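Local coordinates for protein glycoside Hydrolase Family 43_12 (Metagenome, PDB 7JVH) that probably hydrolyses glycosidic bonds in plant cell-wall polysaccharides such as arabinoxylan, as a gut-metagenome glycoside hydrolase of family 43, subfamily 12, at residues V25-F33 / S450-L461; E506-L517 / Q527-E535. All blocks are in the same frame, centred on the assembly; numbering follows the deposited sequence.

Both contacts lie in the C-terminal concanavalin A-like beta-sandwich, which also takes in the N-terminal strand, on the same side of the chain's centre, with their own centres about 13 Å apart. Contact 1 (25-33 with 450-461) brings the N-terminal strand back across more than 400 residues to this C-terminal domain; contact 2 (506-517 with 527-535) is local and comes later in the chain. They share one antiparallel sheet, in which strands 442-451 and 515-522 are neighbours, and both also reach the opposing sheet, through strands 458-464 and 501-507. They meet directly where L511 packs on Y451 and L517 on G460, so the N-terminal strand and the 515-531 hairpin belong to one continuous sandwich.

Contact 1: residues V25-F33 / S450-L461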
loop_
_atom_site.group_PDB
_atom_site.type_symbol
_atom_site.label_atom_id
_atom_site.label_comp_id
_atom_site.label_asym_id
_atom_site.label_seq_id
_atom_site.Cartn_x
_atom_site.Cartn_y
_atom_site.Cartn_z
ATOM N N VAL A 25 30.103 13.730 1.348
ATOM C CA VAL A 25 29.421 15.036 1.474
ATOM C C VAL A 25 28.003 15.000 0.910
ATOM O O VAL A 25 27.805 14.827 -0.288
ATOM C CB VAL A 25 30.229 16.241 0.890
ATOM C CG1 VAL A 25 31.630 16.309 1.493
ATOM C CG2 VAL A 25 30.294 16.206 -0.623
ATOM N N PRO A 26 26.956 15.162 1.754
ATOM C CA PRO A 26 25.571 15.131 1.278
ATOM C C PRO A 26 25.216 16.265 0.308
ATOM O O PRO A 26 25.853 17.304 0.314
ATOM C CB PRO A 26 24.761 15.275 2.576
ATOM C CG PRO A 26 25.694 15.003 3.692
ATOM C CD PRO A 26 27.051 15.385 3.208
ATOM N N ALA A 27 24.178 16.046 -0.501
ATOM C CA ALA A 27 23.719 17.010 -1.493
ATOM C C ALA A 27 22.851 18.105 -0.875
ATOM O O ALA A 27 22.801 19.224 -1.377
ATOM C CB ALA A 27 22.935 16.307 -2.575
ATOM N N ALA A 28 22.141 17.748 0.200
ATOM C CA ALA A 28 21.269 18.669 0.909
ATOM C C ALA A 28 20.840 18.117 2.265
ATOM O O ALA A 28 20.965 16.921 2.531
ATOM C CB ALA A 28 20.049 18.987 0.063
ATOM N N THR A 29 20.343 19.023 3.114
ATOM C CA THR A 29 19.693 18.698 4.376
ATOM C C THR A 29 18.272 19.264 4.356
ATOM O O THR A 29 18.080 20.473 4.337
ATOM C CB THR A 29 20.482 19.253 5.573
ATOM O OG1 THR A 29 21.817 18.744 5.534
ATOM C CG2 THR A 29 19.865 18.840 6.892
ATOM N N PHE A 30 17.281 18.368 4.346
ATOM C CA PHE A 30 15.869 18.737 4.353
ATOM C C PHE A 30 15.436 18.893 5.801
ATOM O O PHE A 30 15.401 17.917 6.546
ATOM C CB PHE A 30 15.029 17.688 3.639
ATOM C CG PHE A 30 15.406 17.491 2.189
ATOM C CD1 PHE A 30 16.450 16.643 1.835
ATOM C CD2 PHE A 30 14.724 18.158 1.187
ATOM C CE1 PHE A 30 16.806 16.462 0.509
ATOM C CE2 PHE A 30 15.082 17.987 -0.145
ATOM C CZ PHE A 30 16.112 17.127 -0.488
ATOM N N THR A 31 15.136 20.140 6.189
ATOM C CA THR A 31 14.857 20.516 7.569
ATOM C C THR A 31 13.372 20.355 7.926
ATOM O O THR A 31 13.028 20.322 9.101
ATOM C CB THR A 31 15.291 21.973 7.829
ATOM O OG1 THR A 31 15.287 22.246 9.223
ATOM C CG2 THR A 31 14.345 22.938 7.171
ATOM N N ASN A 32 12.513 20.293 6.901
ATOM C CA ASN A 32 11.075 20.105 7.051
ATOM C C ASN A 32 10.436 19.380 5.872
ATOM O O ASN A 32 10.861 19.539 4.728
ATOM C CB ASN A 32 10.362 21.445 7.197
ATOM C CG ASN A 32 8.848 21.299 7.291
ATOM O OD1 ASN A 32 8.113 21.626 6.358
ATOM N ND2 ASN A 32 8.382 20.770 8.412
ATOM N N PHE A 33 9.400 18.589 6.166
ATOM C CA PHE A 33 8.403 18.197 5.186
ATOM C C PHE A 33 7.014 18.378 5.799
ATOM O O PHE A 33 6.775 17.940 6.921
ATOM C CB PHE A 33 8.580 16.739 4.711
ATOM C CG PHE A 33 7.804 16.429 3.469
ATOM C CD1 PHE A 33 6.489 16.005 3.528
ATOM C CD2 PHE A 33 8.385 16.588 2.226
ATOM C CE1 PHE A 33 5.771 15.730 2.370
ATOM C CE2 PHE A 33 7.677 16.298 1.051
ATOM C CZ PHE A 33 6.364 15.878 1.131
ATOM N N SER A 450 18.400 22.981 3.005
ATOM C CA SER A 450 19.647 23.705 2.968
ATOM C C SER A 450 20.538 22.963 1.979
ATOM O O SER A 450 20.928 21.825 2.207
ATOM C CB SER A 450 20.267 23.773 4.355
ATOM O OG SER A 450 21.643 24.078 4.269
ATOM N N TYR A 451 20.833 23.632 0.861
ATOM C CA TYR A 451 21.415 23.025 -0.315
ATOM C C TYR A 451 22.900 23.230 -0.249
ATOM O O TYR A 451 23.392 24.336 -0.484
ATOM C CB TYR A 451 20.817 23.677 -1.573
ATOM C CG TYR A 451 21.505 23.289 -2.849
ATOM C CD1 TYR A 451 21.138 22.133 -3.536
ATOM C CD2 TYR A 451 22.544 24.050 -3.355
ATOM C CE1 TYR A 451 21.780 21.751 -4.707
ATOM C CE2 TYR A 451 23.200 23.676 -4.525
ATOM C CZ TYR A 451 22.812 22.523 -5.195
ATOM O OH TYR A 451 23.463 22.194 -6.343
ATOM N N ASN A 452 23.622 22.179 0.150
ATOM C CA ASN A 452 25.089 22.101 0.006
ATOM C C ASN A 452 25.665 22.593 -1.346
ATOM O O ASN A 452 25.631 21.878 -2.343
ATOM C CB ASN A 452 25.549 20.671 0.251
ATOM C CG ASN A 452 27.046 20.570 0.374
ATOM O OD1 ASN A 452 27.774 21.307 -0.282
ATOM N ND2 ASN A 452 27.518 19.670 1.230
ATOM N N THR A 453 26.209 23.815 -1.347
ATOM C CA THR A 453 26.782 24.453 -2.550
ATOM C C THR A 453 28.101 23.823 -2.965
ATOM O O THR A 453 28.510 23.952 -4.098
ATOM C CB THR A 453 26.993 25.968 -2.358
ATOM O OG1 THR A 453 27.850 26.163 -1.233
ATOM C CG2 THR A 453 25.654 26.649 -2.148
ATOM N N LYS A 454 28.763 23.153 -2.022
ATOM C CA LYS A 454 30.039 22.481 -2.272
ATOM C C LYS A 454 29.845 21.206 -3.102
ATOM O O LYS A 454 30.564 20.996 -4.066
ATOM C CB LYS A 454 30.797 22.180 -0.974
ATOM C CG LYS A 454 32.143 21.507 -1.203
ATOM C CD LYS A 454 32.997 21.454 0.057
ATOM C CE LYS A 454 34.280 20.651 -0.192
ATOM N NZ LYS A 454 34.843 19.972 1.019
ATOM N N ALA A 455 28.886 20.363 -2.714
ATOM C CA ALA A 455 28.577 19.145 -3.450
ATOM C C ALA A 455 27.998 19.422 -4.848
ATOM O O ALA A 455 28.134 18.597 -5.737
ATOM C CB ALA A 455 27.636 18.251 -2.648
ATOM N N ALA A 456 27.361 20.586 -5.021
ATOM C CA ALA A 456 26.822 21.046 -6.299
ATOM C C ALA A 456 25.811 20.125 -6.988
ATOM O O ALA A 456 25.402 20.369 -8.133
ATOM C CB ALA A 456 27.955 21.400 -7.246
ATOM N N GLN A 457 25.351 19.103 -6.257
ATOM C CA GLN A 457 24.437 18.078 -6.801
ATOM C C GLN A 457 23.004 18.609 -6.976
ATOM O O GLN A 457 22.789 19.803 -6.936
ATOM C CB GLN A 457 24.520 16.828 -5.926
ATOM C CG GLN A 457 25.928 16.259 -5.876
ATOM C CD GLN A 457 26.094 15.062 -4.974
ATOM O OE1 GLN A 457 25.339 14.849 -4.034
ATOM N NE2 GLN A 457 27.119 14.282 -5.252
ATOM N N LYS A 458 22.034 17.718 -7.185
ATOM C CA LYS A 458 20.632 18.081 -7.321
ATOM C C LYS A 458 19.854 17.664 -6.072
ATOM O O LYS A 458 20.028 16.562 -5.575
ATOM C CB LYS A 458 20.020 17.392 -8.545
ATOM C CG LYS A 458 20.873 17.430 -9.796
ATOM C CD LYS A 458 20.088 16.837 -10.963
ATOM C CE LYS A 458 20.867 16.930 -12.268
ATOM N NZ LYS A 458 20.082 16.339 -13.377
ATOM N N ALA A 459 18.985 18.554 -5.593
ATOM C CA ALA A 459 18.182 18.313 -4.400
ATOM C C ALA A 459 16.831 18.986 -4.557
ATOM O O ALA A 459 16.760 20.158 -4.952
ATOM C CB ALA A 459 18.884 18.855 -3.166
ATOM N N GLY A 460 15.757 18.238 -4.278
ATOM C CA GLY A 460 14.426 18.747 -4.492
ATOM C C GLY A 460 13.259 17.892 -4.067
ATOM O O GLY A 460 13.367 17.068 -3.167
ATOM N N LEU A 461 12.129 18.124 -4.738
ATOM C CA LEU A 461 10.822 17.629 -4.352
ATOM C C LEU A 461 10.268 16.815 -5.501
ATOM O O LEU A 461 10.344 17.241 -6.650
ATOM C CB LEU A 461 9.900 18.833 -4.050
ATOM C CG LEU A 461 8.408 18.579 -3.879
ATOM C CD1 LEU A 461 8.116 17.865 -2.566
ATOM C CD2 LEU A 461 7.678 19.901 -3.967
HETATM O O HOH W 1 23.334 20.202 3.477
#
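The N-terminal strand completes the C-terminal beta-sandwich here: T29 and S450 form an antiparallel hydrogen-bonded pair, while strand 458-461 of the opposing sheet faces strand 28-33. The pair is held both ways and nearly straight, T29 N to S450 O at 3.0 Å and S450 N to T29 O at 2.9 Å. A water linking T29 OG1 to S450 O gives that carbonyl a second donor. On its other side strand 28-37 pairs with strand 416-418, so it lies inside the sheet.

Between the sheets the fit is close. A28 CB meets A459 CB at 3.4 Å, and the F30 ring reaches the same methyl with CZ and comes to 3.6 Å from G460 O with CE2. Farther along, F33 and L461 cross at about a right angle, CE2 against CD1; F33 swings over to L461 because its CG lies anti to the backbone N (chi1 -165°), and W397 stacks edge-to-face on its ring.

At the other end the turn 452-457 closes over V25-A27. A27 CB lies 3.2 Å from Q457 OE1 and close to Q457 CB, while A455 CB touches V25 CG2 at 3.9 Å. The turn is braced by an Asx motif: N452 OD1 accepts from A455 N at 2.8 Å, with the donor above the carbonyl plane. Y451 OH ties down its far end, donating to Q457 O at 2.6 Å, in the carbonyl plane.

Contact 2: residues E506-L517 / Q527-E535; sequences EPIGKLKTPITL and QFSYTLNGE
L532, just past strand 527-531, packs between the 508-514 loop and I515, and its two methyls divide the work. CD2 meets L511 CD1 at 3.7 Å and also touches I508 CB, the I508 side chain crossing L532 at about a right angle. CD1 turns to the start of the other strand, 3.7 Å from I515 CG1, and to P514 O. I515 crosses it at a slant; its CG1, anti to the backbone N (chi1 -174°), carries CD1 of I515 near both methyls of L532.

One residue back, the Y530 ring passes I508, the two side chains sliding past each other in opposite directions, with CE2 against I508 CG2 at 4.0 Å. The base of Y530 is covered from the neighbouring strand, where L517 CD2 reaches Y530 CB at 3.8 Å. L517 and Y530 form a non-hydrogen-bonded antiparallel pair, and both side chains also touch L484 of the opposing sheet.

The backbone sets this register. T516 and T531 are a hydrogen-bonded pair: T531 N gives to T516 O at 2.9 Å, and T516 N gives to T531 O over a longer 3.3 Å. Their side chains lie on the sheet face away from L517 and Y530, and T516 OG1 is bonded to T448 OG1 of the next strand. In the loop, T513 OG1 donates to P514 O at 2.8 Å, bracing the chain just before strand 515-522 begins.

Farther out, backbone bonds join I515 to L449 in one sheet and I508 to Q482 at the start of strand 482-489. The whole is the open end of an antiparallel beta-hairpin, 515-522 with 525-531, whose apolar side chains, with I508 and L511 of the crossing loop, pack between the two sheets at one end of a concanavalin A-like sandwich.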
loop_
_atom_site.group_PDB
_atom_site.type_symbol
_atom_site.label_atom_id
_atom_site.label_comp_id
_atom_site.label_asym_id
_atom_site.label_seq_id
_atom_site.Cartn_x
_atom_site.Cartn_y
_atom_site.Cartn_z
ATOM N N GLU A 506 14.282 28.313 -13.857
ATOM C CA GLU A 506 14.497 29.699 -13.407
ATOM C C GLU A 506 15.760 29.785 -12.556
ATOM O O GLU A 506 15.988 28.931 -11.702
ATOM C CB GLU A 506 13.325 30.224 -12.554
ATOM C CG GLU A 506 11.992 30.334 -13.256
ATOM C CD GLU A 506 11.936 31.427 -14.306
ATOM O OE1 GLU A 506 12.828 32.321 -14.382
ATOM O OE2 GLU A 506 10.959 31.393 -15.085
ATOM N N PRO A 507 16.616 30.815 -12.750
ATOM C CA PRO A 507 17.746 31.044 -11.849
ATOM C C PRO A 507 17.284 31.638 -10.529
ATOM O O PRO A 507 16.238 32.271 -10.480
ATOM C CB PRO A 507 18.605 32.044 -12.618
ATOM C CG PRO A 507 17.670 32.724 -13.554
ATOM C CD PRO A 507 16.542 31.790 -13.850
ATOM N N ILE A 508 18.059 31.421 -9.460
ATOM C CA ILE A 508 17.733 31.947 -8.130
ATOM C C ILE A 508 18.956 32.584 -7.439
ATOM O O ILE A 508 18.974 32.738 -6.209
ATOM C CB ILE A 508 17.137 30.834 -7.239
ATOM C CG1 ILE A 508 18.101 29.652 -7.105
ATOM C CG2 ILE A 508 15.840 30.324 -7.837
ATOM C CD1 ILE A 508 17.711 28.682 -6.028
ATOM N N GLY A 509 19.957 32.964 -8.242
ATOM C CA GLY A 509 21.205 33.512 -7.768
ATOM C C GLY A 509 21.977 32.502 -6.940
ATOM O O GLY A 509 21.803 31.268 -7.052
ATOM N N LYS A 510 22.803 33.053 -6.048
ATOM C CA LYS A 510 23.677 32.295 -5.169
ATOM C C LYS A 510 22.997 31.971 -3.853
ATOM O O LYS A 510 22.982 32.782 -2.933
ATOM C CB LYS A 510 24.929 33.114 -4.883
ATOM C CG LYS A 510 25.762 33.428 -6.100
ATOM C CD LYS A 510 27.214 33.667 -5.695
ATOM C CE LYS A 510 28.078 34.061 -6.870
ATOM N NZ LYS A 510 29.508 33.679 -6.656
ATOM N N LEU A 511 22.418 30.777 -3.773
ATOM C CA LEU A 511 21.667 30.347 -2.606
ATOM C C LEU A 511 22.503 30.437 -1.316
ATOM O O LEU A 511 23.386 29.618 -1.086
ATOM C CB LEU A 511 21.116 28.936 -2.821
ATOM C CG LEU A 511 19.867 28.588 -2.031
ATOM C CD1 LEU A 511 18.693 29.463 -2.436
ATOM C CD2 LEU A 511 19.537 27.112 -2.251
ATOM N N LYS A 512 22.258 31.489 -0.524
ATOM C CA LYS A 512 22.921 31.711 0.765
ATOM C C LYS A 512 21.958 31.531 1.945
ATOM O O LYS A 512 22.314 31.871 3.082
ATOM C CB LYS A 512 23.536 33.115 0.819
ATOM C CG LYS A 512 24.536 33.424 -0.278
ATOM C CD LYS A 512 25.219 34.748 -0.054
ATOM C CE LYS A 512 26.252 34.965 -1.157
ATOM N NZ LYS A 512 26.790 36.363 -1.144
ATOM N N THR A 513 20.753 31.006 1.681
ATOM C CA THR A 513 19.774 30.707 2.730
ATOM C C THR A 513 19.039 29.419 2.386
ATOM O O THR A 513 19.085 28.973 1.245
ATOM C CB THR A 513 18.698 31.811 2.878
ATOM O OG1 THR A 513 17.646 31.584 1.934
ATOM C CG2 THR A 513 19.276 33.208 2.649
ATOM N N PRO A 514 18.311 28.796 3.344
ATOM C CA PRO A 514 17.448 27.656 3.021
ATOM C C PRO A 514 16.398 28.066 1.989
ATOM O O PRO A 514 16.082 29.266 1.865
ATOM C CB PRO A 514 16.787 27.332 4.380
ATOM C CG PRO A 514 17.696 27.906 5.403
ATOM C CD PRO A 514 18.286 29.134 4.778
ATOM N N ILE A 515 15.861 27.083 1.268
ATOM C CA ILE A 515 14.807 27.311 0.286
ATOM C C ILE A 515 13.672 26.323 0.534
ATOM O O ILE A 515 13.914 25.193 0.972
ATOM C CB ILE A 515 15.350 27.192 -1.159
ATOM C CG1 ILE A 515 14.278 27.583 -2.186
ATOM C CG2 ILE A 515 15.869 25.783 -1.448
ATOM C CD1 ILE A 515 14.811 27.640 -3.604
ATOM N N THR A 516 12.437 26.759 0.270
ATOM C CA THR A 516 11.276 25.894 0.400
ATOM C C THR A 516 10.728 25.600 -0.994
ATOM O O THR A 516 10.587 26.523 -1.809
ATOM C CB THR A 516 10.185 26.507 1.331
ATOM O OG1 THR A 516 10.595 26.375 2.691
ATOM C CG2 THR A 516 8.854 25.802 1.173
ATOM N N LEU A 517 10.450 24.316 -1.262
ATOM C CA LEU A 517 9.787 23.905 -2.483
ATOM C C LEU A 517 8.412 23.370 -2.126
ATOM O O LEU A 517 8.235 22.759 -1.071
ATOM C CB LEU A 517 10.612 22.837 -3.217
ATOM C CG LEU A 517 12.072 23.193 -3.530
ATOM C CD1 LEU A 517 12.713 22.031 -4.295
ATOM C CD2 LEU A 517 12.192 24.516 -4.290
ATOM N N GLN A 527 0.717 21.714 -9.456
ATOM C CA GLN A 527 1.343 23.017 -9.658
ATOM C C GLN A 527 2.478 23.126 -8.650
ATOM O O GLN A 527 2.253 23.052 -7.440
ATOM C CB GLN A 527 0.364 24.161 -9.456
ATOM C CG GLN A 527 1.007 25.553 -9.430
ATOM C CD GLN A 527 1.645 25.940 -10.760
ATOM O OE1 GLN A 527 0.935 26.082 -11.736
ATOM N NE2 GLN A 527 2.994 26.117 -10.806
ATOM N N PHE A 528 3.694 23.303 -9.169
ATOM C CA PHE A 528 4.889 23.438 -8.371
ATOM C C PHE A 528 5.171 24.925 -8.082
ATOM O O PHE A 528 4.678 25.818 -8.774
ATOM C CB PHE A 528 6.069 22.769 -9.100
ATOM C CG PHE A 528 6.090 21.266 -8.957
ATOM C CD1 PHE A 528 5.323 20.456 -9.785
ATOM C CD2 PHE A 528 6.876 20.660 -7.994
ATOM C CE1 PHE A 528 5.359 19.075 -9.663
ATOM C CE2 PHE A 528 6.908 19.261 -7.867
ATOM C CZ PHE A 528 6.146 18.479 -8.702
ATOM N N SER A 529 5.948 25.166 -7.021
ATOM C CA SER A 529 6.331 26.494 -6.611
ATOM C C SER A 529 7.560 26.410 -5.746
ATOM O O SER A 529 7.893 25.333 -5.224
ATOM C CB SER A 529 5.200 27.175 -5.814
ATOM O OG SER A 529 5.020 26.584 -4.527
ATOM N N TYR A 530 8.209 27.570 -5.580
ATOM C CA TYR A 530 9.343 27.742 -4.690
ATOM C C TYR A 530 9.166 29.040 -3.928
ATOM O O TYR A 530 8.537 29.973 -4.425
ATOM C CB TYR A 530 10.659 27.741 -5.468
ATOM C CG TYR A 530 10.857 28.898 -6.427
ATOM C CD1 TYR A 530 10.134 28.980 -7.606
ATOM C CD2 TYR A 530 11.797 29.901 -6.156
ATOM C CE1 TYR A 530 10.321 30.027 -8.486
ATOM C CE2 TYR A 530 12.014 30.947 -7.037
ATOM C CZ TYR A 530 11.272 31.011 -8.196
ATOM O OH TYR A 530 11.452 32.051 -9.060
ATOM N N THR A 531 9.700 29.082 -2.701
ATOM C CA THR A 531 9.563 30.228 -1.819
ATOM C C THR A 531 10.941 30.561 -1.275
ATOM O O THR A 531 11.513 29.790 -0.490
ATOM C CB THR A 531 8.595 29.952 -0.657
ATOM O OG1 THR A 531 7.320 29.545 -1.179
ATOM C CG2 THR A 531 8.461 31.222 0.237
ATOM N N LEU A 532 11.497 31.681 -1.751
ATOM C CA LEU A 532 12.821 32.118 -1.367
ATOM C C LEU A 532 12.615 33.360 -0.502
ATOM O O LEU A 532 11.575 33.504 0.127
ATOM C CB LEU A 532 13.722 32.347 -2.612
ATOM C CG LEU A 532 15.192 31.934 -2.448
ATOM C CD1 LEU A 532 15.374 30.960 -1.293
ATOM C CD2 LEU A 532 15.775 31.369 -3.739
ATOM N N ASN A 533 13.623 34.240 -0.452
ATOM C CA ASN A 533 13.664 35.396 0.459
ATOM C C ASN A 533 12.315 36.122 0.613
ATOM O O ASN A 533 12.120 37.255 0.151
ATOM C CB ASN A 533 14.797 36.355 0.053
ATOM C CG ASN A 533 15.003 36.410 -1.449
ATOM O OD1 ASN A 533 14.056 36.641 -2.200
ATOM N ND2 ASN A 533 16.237 36.170 -1.900
ATOM N N GLY A 534 11.387 35.434 1.293
ATOM C CA GLY A 534 10.065 35.932 1.614
ATOM C C GLY A 534 8.956 35.329 0.758
ATOM O O GLY A 534 8.014 34.698 1.260
ATOM N N GLU A 535 9.090 35.535 -0.559
ATOM C CA GLU A 535 7.998 35.463 -1.532
ATOM C C GLU A 535 7.875 34.102 -2.238
ATOM O O GLU A 535 8.881 33.423 -2.507
ATOM C CB GLU A 535 8.217 36.574 -2.558
ATOM C CG GLU A 535 7.108 36.821 -3.554
ATOM C CD GLU A 535 7.567 37.715 -4.711
ATOM O OE1 GLU A 535 8.659 38.350 -4.668
ATOM O OE2 GLU A 535 6.803 37.779 -5.693
#